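Long-range contact in Mono(ADP-ribosyl)transferase SpvB (Salmonella typhimurium, PDB 2GWM), which transfers ADP-ribose from NAD to arginine and, as a secreted toxin, probably modifies host actin so that it can no longer polymerize into filaments: residues K116-D121 with R178-A183. Numbering follows the deposited sequence.
Sequences KAWIND and RLSDDA
A single parallel beta bridge between Ala117 and Leu179 joins two loops of the ADP-ribosyltransferase domain. Ala117 supplies both backbone bonds: its N donates to Arg178 O (3.0 Å), and its O accepts a short bond from Ser180 N (2.7 Å). Lys116 CA with Arg178 O and Leu179 CA with Ala117 O add C-H...O contacts.

Past the bridge a side chain takes over the pairing. Ser180 OG lies between its own backbone N and carbonyl carbon (chi1 67°), where it receives a nearly straight bond from Ile119 N (3.1 Å, 169° at the hydrogen). The hydroxyl in turn donates weakly to Asp182 OD1, while Asp182 OD2 bonds to Thr184 OG1. Ser180 CB sits over one face of the Trp118 indole, 4.0 Å from the centroid of the five-membered ring, as a CH-pi contact. The Asp182 carboxylate crosses the benzo end obliquely, with OD1 3.2 Å from Trp118 CZ3.

One loop connects strands 110-112 and 122-127, following the Ser-Thr-Ser motif of arginine-specific transferases, whose Ser113 OG bonds to Lys116 N; the other leads from helix 168-175 to strand 192-198. The Ala117 side chain lies about 6 Å from that of Arg81, a predicted active-site residue.

On the apolar side, Ile119 CG1 packs on Leu179 CB (4.1 Å), the two side chains crossing at about a right angle. Towards the other end Lys116 bends at chi3 (110°), and its NZ comes to 3.8 Å from Arg178 NH2; two positive charges this close probably repel. A water bound weakly by Lys116 NZ also accepts a weak bond from Asp181 N.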
# COMPACT_ATOMS: atom_id res chain seq x y z
N LYS A 116 2.94 -2.93 -13.27
CA LYS A 116 2.66 -4.34 -13.21
C LYS A 116 2.21 -4.83 -11.84
O LYS A 116 2.45 -4.19 -10.84
CB LYS A 116 3.92 -5.08 -13.62
CG LYS A 116 4.94 -5.14 -12.51
CD LYS A 116 6.17 -5.89 -12.98
CE LYS A 116 7.39 -4.99 -13.16
NZ LYS A 116 8.60 -5.82 -13.59
N ALA A 117 1.53 -5.96 -11.80
CA ALA A 117 1.25 -6.60 -10.49
C ALA A 117 2.13 -7.81 -10.31
O ALA A 117 2.36 -8.58 -11.25
CB ALA A 117 -0.15 -7.03 -10.44
N TRP A 118 2.58 -8.00 -9.08
CA TRP A 118 3.25 -9.22 -8.69
C TRP A 118 2.20 -10.25 -8.42
O TRP A 118 1.27 -10.09 -7.64
CB TRP A 118 4.14 -8.99 -7.47
CG TRP A 118 5.37 -8.21 -7.93
CD1 TRP A 118 5.42 -6.88 -8.29
CD2 TRP A 118 6.66 -8.74 -8.16
NE1 TRP A 118 6.70 -6.56 -8.69
CE2 TRP A 118 7.47 -7.68 -8.62
CE3 TRP A 118 7.23 -10.00 -8.00
CZ2 TRP A 118 8.81 -7.85 -8.92
CZ3 TRP A 118 8.56 -10.17 -8.30
CH2 TRP A 118 9.34 -9.10 -8.75
N ILE A 119 2.35 -11.36 -9.12
CA ILE A 119 1.36 -12.44 -9.04
C ILE A 119 1.18 -12.94 -7.61
O ILE A 119 2.15 -13.07 -6.85
CB ILE A 119 1.79 -13.55 -9.96
CG1 ILE A 119 1.74 -13.12 -11.44
CG2 ILE A 119 0.94 -14.84 -9.70
CD1 ILE A 119 2.41 -14.04 -12.39
N ASN A 120 -0.08 -13.13 -7.24
CA ASN A 120 -0.49 -13.66 -5.98
C ASN A 120 -1.90 -14.22 -6.14
O ASN A 120 -2.42 -14.22 -7.26
CB ASN A 120 -0.49 -12.55 -4.92
CG ASN A 120 -0.08 -13.02 -3.57
OD1 ASN A 120 -0.48 -14.11 -3.11
ND2 ASN A 120 0.74 -12.17 -2.86
N ASP A 121 -2.51 -14.69 -5.06
CA ASP A 121 -3.86 -15.24 -5.22
C ASP A 121 -4.89 -14.23 -5.72
O ASP A 121 -5.85 -14.59 -6.40
CB ASP A 121 -4.34 -16.05 -4.00
CG ASP A 121 -4.64 -15.24 -2.72
OD1 ASP A 121 -5.29 -14.18 -2.81
OD2 ASP A 121 -4.23 -15.72 -1.60
N ARG A 178 -0.55 -6.21 -16.94
CA ARG A 178 0.89 -6.57 -17.04
C ARG A 178 1.26 -7.17 -15.68
O ARG A 178 0.94 -6.65 -14.63
CB ARG A 178 1.84 -5.37 -17.31
CG ARG A 178 3.37 -5.80 -17.46
CD ARG A 178 4.32 -4.68 -17.95
NE ARG A 178 5.60 -4.62 -17.21
CZ ARG A 178 6.45 -3.58 -17.23
NH1 ARG A 178 6.20 -2.50 -17.97
NH2 ARG A 178 7.58 -3.62 -16.52
N LEU A 179 1.77 -8.38 -15.74
CA LEU A 179 2.10 -9.12 -14.54
C LEU A 179 3.61 -9.19 -14.43
O LEU A 179 4.33 -9.17 -15.43
CB LEU A 179 1.53 -10.55 -14.67
CG LEU A 179 -0.00 -10.52 -14.78
CD1 LEU A 179 -0.47 -11.96 -15.10
CD2 LEU A 179 -0.69 -10.00 -13.53
N SER A 180 4.07 -9.35 -13.20
CA SER A 180 5.44 -9.71 -12.87
C SER A 180 5.87 -10.96 -13.63
O SER A 180 5.06 -11.85 -13.80
CB SER A 180 5.52 -10.06 -11.36
OG SER A 180 4.77 -11.29 -10.99
N ASP A 181 7.08 -11.00 -14.14
CA ASP A 181 7.56 -12.18 -14.86
C ASP A 181 8.89 -12.61 -14.27
O ASP A 181 9.78 -13.11 -14.98
CB ASP A 181 7.61 -11.96 -16.39
CG ASP A 181 7.62 -13.29 -17.19
OD1 ASP A 181 7.03 -14.34 -16.74
OD2 ASP A 181 8.20 -13.29 -18.32
N ASP A 182 8.97 -12.49 -12.96
CA ASP A 182 10.15 -12.85 -12.20
C ASP A 182 10.34 -14.39 -12.12
O ASP A 182 9.60 -15.18 -12.75
CB ASP A 182 10.01 -12.29 -10.80
CG ASP A 182 8.80 -12.86 -10.07
OD1 ASP A 182 7.67 -12.42 -10.37
OD2 ASP A 182 8.99 -13.74 -9.20
N ALA A 183 11.34 -14.80 -11.35
CA ALA A 183 11.77 -16.19 -11.31
C ALA A 183 10.71 -17.12 -10.85
O ALA A 183 10.78 -18.31 -11.10
CB ALA A 183 12.97 -16.34 -10.37
O HOH W 1 8.45 -8.89 -12.20